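Local coordinates for GMP reductase (PDB 6JIG), which probably catalyses the irreversible NADPH-dependent deamination of GMP to IMP and is regulated allosterically through a pair of nucleotide-binding CBS domains, at residues A[91-94]-A[98-101]; A[127-132]-A[204-209]; A[139-144]-A[195-200]. The protein carries 1 engineered substitution. All coordinates share one frame; numbering follows the deposited sequence.

From the N terminus, the chain leaves helix 81-93 and turns straight into strand 99-100, and interaction 1 closes this short link between the catalytic barrel and the CBS module. Further on, strand 129-133 runs into strand 141-146, while strand 193-197 returns as strand 203-208. Interaction 2 joins the first and last of these four strands and so closes a long loop; interaction 3 joins the middle two and sits within that loop. Interactions 2 and 3 pack the two CBS sheets against each other. Interactions 1 and 2 meet where strand 99-100 pairs with strand 203-208, I99 N hydrogen-bonded to L206 O, and both touch the same bound GMP; interaction 3 lies farther out.

Interaction 1: A[91-94]-A[98-101]; sequences VKRA and LIES. With 5GP (guanosine-5'-monophosphate), chain C.
One guanidinium group, that of R93, reads the Hoogsteen edge of a bound GMP and at the same time clasps the backbone of the segment 98-101. This is the point where helix 81-93 of the TIM-barrel domain hands the chain over to the CBS pair, whose cleft holds the nucleotide, so a barrel-side arginine helps to build the regulatory site. R93 NE donates to N7 of the guanine at 3.1 Å, and NH2 donates to O6 at the same length, giving a two-pronged grip on the base. NH2 also gives a hydrogen to S101 O, 2.8 Å away and nearly straight at 163°. That oxygen lies close to the guanidinium plane, whereas the donor stands well above the plane of the S101 carbonyl. With NE and NH2 both tied, rotation of the group is fixed. E100 O sits over one guanidinium face, too poorly angled to count as a bond. The arginine gets here by a bend at chi2 (77°), which swings the chain out of the helix and across the base edge, CG passing C8 of the guanine at 3.8 Å.

I99 supplies the apolar floor. Its CG2, anti to the backbone N, lies over one face of the purine. D211 OD2, S210 OG and R103 N are also hydrogen-bonded to the nucleotide. Farther along the I99 side chain, CD1 reaches down to the ribose and stops 3.4 Å from O2'.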
loop_
_atom_site.group_PDB
_atom_site.type_symbol
_atom_site.label_atom_id
_atom_site.label_comp_id
_atom_site.label_asym_id
_atom_site.label_seq_id
_atom_site.Cartn_x
_atom_site.Cartn_y
_atom_site.Cartn_z
ATOM N N VAL A 91 -9.809 40.707 -21.765
ATOM C CA VAL A 91 -10.173 41.051 -20.394
ATOM C C VAL A 91 -10.856 42.416 -20.361
ATOM O O VAL A 91 -11.874 42.608 -19.690
ATOM C CB VAL A 91 -8.938 41.025 -19.479
ATOM C CG1 VAL A 91 -9.323 41.501 -18.071
ATOM C CG2 VAL A 91 -8.341 39.604 -19.414
ATOM N N LYS A 92 -10.283 43.388 -21.071
ATOM C CA LYS A 92 -10.842 44.739 -21.080
ATOM C C LYS A 92 -12.214 44.773 -21.730
ATOM O O LYS A 92 -13.037 45.639 -21.408
ATOM C CB LYS A 92 -9.883 45.680 -21.805
ATOM C CG LYS A 92 -8.638 45.994 -20.992
ATOM C CD LYS A 92 -9.033 46.438 -19.574
ATOM C CE LYS A 92 -7.857 47.064 -18.810
ATOM N NZ LYS A 92 -8.360 47.522 -17.459
ATOM N N ARG A 93 -12.486 43.823 -22.618
ATOM C CA ARG A 93 -13.745 43.763 -23.344
ATOM C C ARG A 93 -14.853 43.080 -22.548
ATOM O O ARG A 93 -16.023 43.157 -22.948
ATOM C CB ARG A 93 -13.490 43.053 -24.688
ATOM C CG ARG A 93 -14.406 43.441 -25.818
ATOM C CD ARG A 93 -14.073 44.784 -26.443
ATOM N NE ARG A 93 -15.179 45.212 -27.294
ATOM C CZ ARG A 93 -15.071 46.013 -28.349
ATOM N NH1 ARG A 93 -13.893 46.502 -28.725
ATOM N NH2 ARG A 93 -16.155 46.317 -29.034
ATOM N N ALA A 94 -14.526 42.469 -21.401
ATOM C CA ALA A 94 -15.524 41.712 -20.652
ATOM C C ALA A 94 -16.688 42.592 -20.204
ATOM O O ALA A 94 -17.844 42.151 -20.205
ATOM C CB ALA A 94 -14.875 41.047 -19.442
ATOM N N LEU A 98 -18.839 52.916 -20.997
ATOM C CA LEU A 98 -18.951 53.264 -22.410
ATOM C C LEU A 98 -18.159 52.239 -23.214
ATOM O O LEU A 98 -16.933 52.157 -23.088
ATOM C CB LEU A 98 -18.425 54.673 -22.673
ATOM C CG LEU A 98 -19.087 55.850 -21.952
ATOM C CD1 LEU A 98 -18.498 57.155 -22.483
ATOM C CD2 LEU A 98 -20.578 55.839 -22.143
ATOM N N ILE A 99 -18.853 51.449 -24.027
ATOM C CA ILE A 99 -18.176 50.488 -24.892
ATOM C C ILE A 99 -17.619 51.233 -26.096
ATOM O O ILE A 99 -18.377 51.800 -26.893
ATOM C CB ILE A 99 -19.124 49.363 -25.331
ATOM C CG1 ILE A 99 -19.729 48.670 -24.112
ATOM C CG2 ILE A 99 -18.383 48.362 -26.207
ATOM C CD1 ILE A 99 -20.956 47.819 -24.441
ATOM N N GLU A 100 -16.295 51.233 -26.233
ATOM C CA GLU A 100 -15.674 51.827 -27.401
ATOM C C GLU A 100 -15.691 50.827 -28.547
ATOM O O GLU A 100 -15.639 49.611 -28.337
ATOM C CB GLU A 100 -14.241 52.269 -27.095
ATOM C CG GLU A 100 -14.147 53.414 -26.090
ATOM C CD GLU A 100 -12.753 54.041 -26.025
ATOM O OE1 GLU A 100 -11.830 53.532 -26.700
ATOM O OE2 GLU A 100 -12.585 55.043 -25.295
ATOM N N SER A 101 -15.787 51.351 -29.765
ATOM C CA SER A 101 -15.846 50.546 -30.980
ATOM C C SER A 101 -16.809 49.359 -30.859
ATOM O O SER A 101 -16.413 48.208 -31.074
ATOM C CB SER A 101 -14.455 50.068 -31.364
ATOM O OG SER A 101 -13.556 51.160 -31.403
HETATM P P 5GP C . -25.097 41.179 -23.346
HETATM O O1P 5GP C . -26.268 41.663 -22.521
HETATM O O2P 5GP C . -24.788 42.027 -24.562
HETATM O O3P 5GP C . -24.912 39.677 -23.455
HETATM O "O5'" 5GP C . -23.832 41.601 -22.495
HETATM C "C5'" 5GP C . -22.945 42.538 -23.059
HETATM C "C4'" 5GP C . -21.611 42.511 -22.385
HETATM O "O4'" 5GP C . -20.595 42.433 -23.429
HETATM C "C3'" 5GP C . -21.339 43.793 -21.604
HETATM O "O3'" 5GP C . -20.561 43.526 -20.437
HETATM C "C2'" 5GP C . -20.556 44.627 -22.614
HETATM O "O2'" 5GP C . -19.752 45.650 -22.071
HETATM C "C1'" 5GP C . -19.741 43.552 -23.335
HETATM N N9 5GP C . -19.334 43.977 -24.672
HETATM C C8 5GP C . -18.065 44.227 -25.030
HETATM N N7 5GP C . -18.037 44.659 -26.303
HETATM C C5 5GP C . -19.318 44.713 -26.745
HETATM C C6 5GP C . -19.881 45.084 -27.958
HETATM O O6 5GP C . -19.148 45.465 -28.895
HETATM N N1 5GP C . -21.209 45.031 -28.110
HETATM C C2 5GP C . -22.007 44.618 -27.112
HETATM N N2 5GP C . -23.349 44.588 -27.326
HETATM N N3 5GP C . -21.485 44.238 -25.906
HETATM C C4 5GP C . -20.140 44.284 -25.709
#

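Interaction 2: A[127-132]-A[204-209]; sequences VGCLLV and LYLVTL. With 5GP (guanosine-5'-monophosphate), chain C.
L206 reaches across to C129 and L131 and joins the two halves of the CBS pair: strand 129-133 belongs to the sheet of the first motif, strand 203-208 to that of the second, and the strands face each other as members of different sheets. The contact is wholly apolar and thin, and it is tightest beside the bound GMP. There L206 CD2 meets C129 SG at 3.7 Å, and both also lean on the exocyclic amine of the guanine, SG standing 3.3 Å from N2. The sulfur takes the crowded position between the backbone N and the carbonyl carbon (chi1 87°), which points it into the cleft. On this side the base meets V127 CG1 over its face, 3.5 Å from C5, and its bond from N2 to C129 O is weak, with an angle of only 129°. G128 lets the phosphate come close, its CA lying 3.0 Å from O2P, which occupies the direction a side chain would take.

Away from the ligand the fit slackens. L131 and L206 cross obliquely, L131 CD1 coming no nearer than 4.1 Å to L206 CB. L204 and Y205, which form a classic beta bulge opposite I196, are partly exposed; the Y205 side chain leaves its strand away from 127-132 and packs on E100 instead.

At the other end of this strand, T208 both borders the ribose and caps the helix that follows. Its OG1 bonds to the backbone N of D211, positioning that residue, whose own OD2 is hydrogen-bonded to the nucleotide, and the same OG1 passes 4.0 Å from C3' of the ribose.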
loop_
_atom_site.group_PDB
_atom_site.type_symbol
_atom_site.label_atom_id
_atom_site.label_comp_id
_atom_site.label_asym_id
_atom_site.label_seq_id
_atom_site.Cartn_x
_atom_site.Cartn_y
_atom_site.Cartn_z
ATOM N N VAL A 127 -20.783 38.825 -27.893
ATOM C CA VAL A 127 -21.491 40.047 -27.534
ATOM C C VAL A 127 -22.985 39.811 -27.725
ATOM O O VAL A 127 -23.408 38.877 -28.407
ATOM C CB VAL A 127 -21.009 41.269 -28.350
ATOM C CG1 VAL A 127 -19.508 41.505 -28.131
ATOM C CG2 VAL A 127 -21.297 41.076 -29.832
ATOM N N GLY A 128 -23.791 40.659 -27.090
ATOM C CA GLY A 128 -25.220 40.413 -27.054
ATOM C C GLY A 128 -26.016 41.175 -28.091
ATOM O O GLY A 128 -27.172 40.851 -28.365
ATOM N N CYS A 129 -25.408 42.185 -28.689
ATOM C CA CYS A 129 -26.106 42.931 -29.710
ATOM C C CYS A 129 -25.091 43.435 -30.720
ATOM O O CYS A 129 -23.890 43.512 -30.447
ATOM C CB CYS A 129 -26.947 44.056 -29.075
ATOM S SG CYS A 129 -26.085 45.596 -28.800
ATOM N N LEU A 130 -25.576 43.699 -31.927
ATOM C CA LEU A 130 -24.804 44.358 -32.965
ATOM C C LEU A 130 -25.577 45.590 -33.403
ATOM O O LEU A 130 -26.793 45.523 -33.608
ATOM C CB LEU A 130 -24.566 43.442 -34.179
ATOM C CG LEU A 130 -24.000 42.037 -33.960
ATOM C CD1 LEU A 130 -24.056 41.238 -35.267
ATOM C CD2 LEU A 130 -22.568 42.102 -33.428
ATOM N N LEU A 131 -24.885 46.718 -33.528
ATOM C CA LEU A 131 -25.517 47.929 -34.032
ATOM C C LEU A 131 -25.484 47.899 -35.554
ATOM O O LEU A 131 -24.447 47.606 -36.154
ATOM C CB LEU A 131 -24.826 49.174 -33.475
ATOM C CG LEU A 131 -25.008 49.099 -31.952
ATOM C CD1 LEU A 131 -23.804 49.608 -31.170
ATOM C CD2 LEU A 131 -26.308 49.763 -31.499
ATOM N N VAL A 132 -26.630 48.159 -36.170
ATOM C CA VAL A 132 -26.741 48.155 -37.624
ATOM C C VAL A 132 -26.392 49.548 -38.126
ATOM O O VAL A 132 -27.000 50.537 -37.706
ATOM C CB VAL A 132 -28.149 47.738 -38.074
ATOM C CG1 VAL A 132 -28.205 47.619 -39.591
ATOM C CG2 VAL A 132 -28.532 46.423 -37.419
ATOM N N LEU A 204 -20.780 56.301 -31.778
ATOM C CA LEU A 204 -19.576 56.562 -30.988
ATOM C C LEU A 204 -19.355 55.545 -29.876
ATOM O O LEU A 204 -18.262 54.970 -29.772
ATOM C CB LEU A 204 -19.629 57.973 -30.388
ATOM C CG LEU A 204 -19.791 59.124 -31.384
ATOM C CD1 LEU A 204 -19.920 60.434 -30.630
ATOM C CD2 LEU A 204 -18.612 59.153 -32.342
ATOM N N TYR A 205 -20.359 55.311 -29.029
ATOM C CA TYR A 205 -20.259 54.330 -27.950
ATOM C C TYR A 205 -21.561 53.553 -27.857
ATOM O O TYR A 205 -22.560 53.879 -28.509
ATOM C CB TYR A 205 -19.979 54.984 -26.584
ATOM C CG TYR A 205 -18.775 55.891 -26.547
ATOM C CD1 TYR A 205 -17.488 55.373 -26.419
ATOM C CD2 TYR A 205 -18.922 57.266 -26.632
ATOM C CE1 TYR A 205 -16.380 56.214 -26.395
ATOM C CE2 TYR A 205 -17.831 58.108 -26.600
ATOM C CZ TYR A 205 -16.561 57.582 -26.486
ATOM O OH TYR A 205 -15.479 58.439 -26.464
ATOM N N LEU A 206 -21.549 52.532 -27.002
ATOM C CA LEU A 206 -22.754 51.820 -26.610
ATOM C C LEU A 206 -22.744 51.636 -25.102
ATOM O O LEU A 206 -21.700 51.314 -24.520
ATOM C CB LEU A 206 -22.847 50.461 -27.316
ATOM C CG LEU A 206 -23.963 49.546 -26.815
ATOM C CD1 LEU A 206 -25.325 50.142 -27.226
ATOM C CD2 LEU A 206 -23.776 48.121 -27.354
ATOM N N VAL A 207 -23.895 51.858 -24.467
ATOM C CA VAL A 207 -24.092 51.521 -23.062
ATOM C C VAL A 207 -25.173 50.452 -22.984
ATOM O O VAL A 207 -26.247 50.607 -23.577
ATOM C CB VAL A 207 -24.475 52.751 -22.218
ATOM C CG1 VAL A 207 -24.411 52.405 -20.730
ATOM C CG2 VAL A 207 -23.564 53.931 -22.546
ATOM N N THR A 208 -24.888 49.366 -22.265
ATOM C CA THR A 208 -25.813 48.249 -22.148
ATOM C C THR A 208 -26.336 48.120 -20.726
ATOM O O THR A 208 -25.653 48.460 -19.752
ATOM C CB THR A 208 -25.157 46.923 -22.551
ATOM O OG1 THR A 208 -24.222 46.537 -21.541
ATOM C CG2 THR A 208 -24.433 47.067 -23.856
ATOM N N LEU A 209 -27.556 47.595 -20.624
ATOM C CA LEU A 209 -28.167 47.362 -19.324
ATOM C C LEU A 209 -27.317 46.428 -18.475
ATOM O O LEU A 209 -27.205 46.620 -17.257
ATOM C CB LEU A 209 -29.572 46.793 -19.517
ATOM C CG LEU A 209 -30.328 46.259 -18.311
ATOM C CD1 LEU A 209 -30.558 47.370 -17.294
ATOM C CD2 LEU A 209 -31.643 45.655 -18.759
HETATM P P 5GP C . -25.097 41.179 -23.346
HETATM O O1P 5GP C . -26.268 41.663 -22.521
HETATM O O2P 5GP C . -24.788 42.027 -24.562
HETATM O O3P 5GP C . -24.912 39.677 -23.455
HETATM O "O5'" 5GP C . -23.832 41.601 -22.495
HETATM C "C5'" 5GP C . -22.945 42.538 -23.059
HETATM C "C4'" 5GP C . -21.611 42.511 -22.385
HETATM O "O4'" 5GP C . -20.595 42.433 -23.429
HETATM C "C3'" 5GP C . -21.339 43.793 -21.604
HETATM O "O3'" 5GP C . -20.561 43.526 -20.437
HETATM C "C2'" 5GP C . -20.556 44.627 -22.614
HETATM O "O2'" 5GP C . -19.752 45.650 -22.071
HETATM C "C1'" 5GP C . -19.741 43.552 -23.335
HETATM N N9 5GP C . -19.334 43.977 -24.672
HETATM C C8 5GP C . -18.065 44.227 -25.030
HETATM N N7 5GP C . -18.037 44.659 -26.303
HETATM C C5 5GP C . -19.318 44.713 -26.745
HETATM C C6 5GP C . -19.881 45.084 -27.958
HETATM O O6 5GP C . -19.148 45.465 -28.895
HETATM N N1 5GP C . -21.209 45.031 -28.110
HETATM C C2 5GP C . -22.007 44.618 -27.112
HETATM N N2 5GP C . -23.349 44.588 -27.326
HETATM N N3 5GP C . -21.485 44.238 -25.906
HETATM C C4 5GP C . -20.140 44.284 -25.709
#

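Interaction 3: A[139-144]-A[195-200]; sequences RKLLGI and PIVGQN
L141 meets P195 and V197 through a single methyl group, CD2, and the apolar contact between 139-144 and 195-200 rests on it. CD2 comes up to the proline ring at 3.6 Å from P195 CG, with P195 CB just behind at 3.9 Å; the two side chains stand at about a right angle. CD2 also approaches V197 CG1 at 4.0 Å, from a direction roughly perpendicular to its approach to the proline. The leucine reaches this spot because its CG is anti to the backbone N (chi1 -176°), which carries the branch out from its strand towards the facing sheet. The second methyl, CD1, turns back to its own sheet and rests against L131, so the side chain is wedged between its neighbouring strand and the strand opposite.

Each side of the contact belongs to a different CBS motif of the pair: 141-146 is the second strand of a hairpin with 129-133, and 193-197 pairs antiparallel with 203-208. Between 139-144 and 195-200 the two sheets meet through side chains.

Hydrogen bonding serves the edges of the contact and the neighbouring strands. L142 and G143 both face V132 as a classic beta bulge, with V132 O probably bonded to L142 N and V132 N to G143 O. At this end of the two sheets the backbone of L141 bonds to that of G201, and R139 to L203, while R139 NH1 bonds to the carbonyl oxygen of P102.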
loop_
_atom_site.group_PDB
_atom_site.type_symbol
_atom_site.label_atom_id
_atom_site.label_comp_id
_atom_site.label_asym_id
_atom_site.label_seq_id
_atom_site.Cartn_x
_atom_site.Cartn_y
_atom_site.Cartn_z
ATOM N N ARG A 139 -20.448 54.565 -40.083
ATOM C CA ARG A 139 -21.141 54.027 -38.911
ATOM C C ARG A 139 -22.355 54.874 -38.536
ATOM O O ARG A 139 -22.634 55.109 -37.360
ATOM C CB ARG A 139 -20.188 53.896 -37.718
ATOM C CG ARG A 139 -19.013 52.975 -37.972
ATOM C CD ARG A 139 -18.192 52.755 -36.705
ATOM N NE ARG A 139 -17.387 51.540 -36.808
ATOM C CZ ARG A 139 -17.347 50.572 -35.894
ATOM N NH1 ARG A 139 -18.056 50.661 -34.767
ATOM N NH2 ARG A 139 -16.577 49.515 -36.102
ATOM N N LYS A 140 -23.078 55.355 -39.547
ATOM C CA LYS A 140 -24.362 56.000 -39.305
ATOM C C LYS A 140 -25.339 54.953 -38.779
ATOM O O LYS A 140 -25.548 53.917 -39.417
ATOM C CB LYS A 140 -24.889 56.652 -40.585
ATOM N N LEU A 141 -25.924 55.211 -37.614
ATOM C CA LEU A 141 -26.716 54.200 -36.920
ATOM C C LEU A 141 -28.071 54.027 -37.600
ATOM O O LEU A 141 -28.847 54.983 -37.704
ATOM C CB LEU A 141 -26.888 54.582 -35.453
ATOM C CG LEU A 141 -27.617 53.567 -34.570
ATOM C CD1 LEU A 141 -26.791 52.283 -34.428
ATOM C CD2 LEU A 141 -27.923 54.165 -33.208
ATOM N N LEU A 142 -28.363 52.803 -38.042
ATOM C CA LEU A 142 -29.655 52.494 -38.646
ATOM C C LEU A 142 -30.574 51.706 -37.729
ATOM O O LEU A 142 -31.798 51.752 -37.907
ATOM C CB LEU A 142 -29.466 51.701 -39.944
ATOM C CG LEU A 142 -28.404 52.237 -40.903
ATOM C CD1 LEU A 142 -28.262 51.338 -42.124
ATOM C CD2 LEU A 142 -28.703 53.676 -41.315
ATOM N N GLY A 143 -30.022 50.981 -36.765
ATOM C CA GLY A 143 -30.844 50.185 -35.881
ATOM C C GLY A 143 -29.982 49.239 -35.071
ATOM O O GLY A 143 -28.761 49.389 -35.002
ATOM N N ILE A 144 -30.636 48.249 -34.482
ATOM C CA ILE A 144 -29.969 47.338 -33.563
ATOM C C ILE A 144 -30.556 45.945 -33.734
ATOM O O ILE A 144 -31.762 45.788 -33.965
ATOM C CB ILE A 144 -30.096 47.840 -32.106
ATOM C CG1 ILE A 144 -29.189 47.037 -31.168
ATOM C CG2 ILE A 144 -31.544 47.811 -31.639
ATOM C CD1 ILE A 144 -29.193 47.552 -29.754
ATOM N N PRO A 195 -27.131 53.439 -27.464
ATOM C CA PRO A 195 -25.974 53.920 -28.218
ATOM C C PRO A 195 -25.779 55.415 -28.018
ATOM O O PRO A 195 -26.729 56.170 -27.796
ATOM C CB PRO A 195 -26.335 53.594 -29.670
ATOM C CG PRO A 195 -27.811 53.507 -29.675
ATOM C CD PRO A 195 -28.239 53.020 -28.340
ATOM N N ILE A 196 -24.519 55.830 -28.066
ATOM C CA ILE A 196 -24.135 57.235 -28.048
ATOM C C ILE A 196 -23.670 57.584 -29.451
ATOM O O ILE A 196 -22.744 56.954 -29.976
ATOM C CB ILE A 196 -23.029 57.515 -27.018
ATOM C CG1 ILE A 196 -23.362 56.881 -25.666
ATOM C CG2 ILE A 196 -22.744 59.029 -26.924
ATOM C CD1 ILE A 196 -24.646 57.367 -25.050
ATOM N N VAL A 197 -24.310 58.576 -30.070
ATOM C CA VAL A 197 -23.955 58.957 -31.428
ATOM C C VAL A 197 -23.443 60.391 -31.444
ATOM O O VAL A 197 -23.638 61.164 -30.502
ATOM C CB VAL A 197 -25.132 58.807 -32.414
ATOM C CG1 VAL A 197 -25.529 57.353 -32.552
ATOM C CG2 VAL A 197 -26.299 59.652 -31.965
ATOM N N GLY A 198 -22.791 60.741 -32.549
ATOM C CA GLY A 198 -22.267 62.074 -32.747
ATOM C C GLY A 198 -23.299 63.019 -33.335
ATOM O O GLY A 198 -24.492 62.718 -33.421
ATOM N N GLN A 199 -22.814 64.194 -33.750
ATOM C CA GLN A 199 -23.720 65.216 -34.261
ATOM C C GLN A 199 -24.310 64.819 -35.609
ATOM O O GLN A 199 -25.406 65.273 -35.958
ATOM C CB GLN A 199 -22.996 66.563 -34.359
ATOM C CG GLN A 199 -21.476 66.460 -34.261
ATOM N N ASN A 200 -23.619 63.961 -36.363
ATOM C CA ASN A 200 -24.089 63.477 -37.657
ATOM C C ASN A 200 -24.647 62.052 -37.584
ATOM O O ASN A 200 -24.592 61.309 -38.572
ATOM C CB ASN A 200 -22.960 63.556 -38.687
#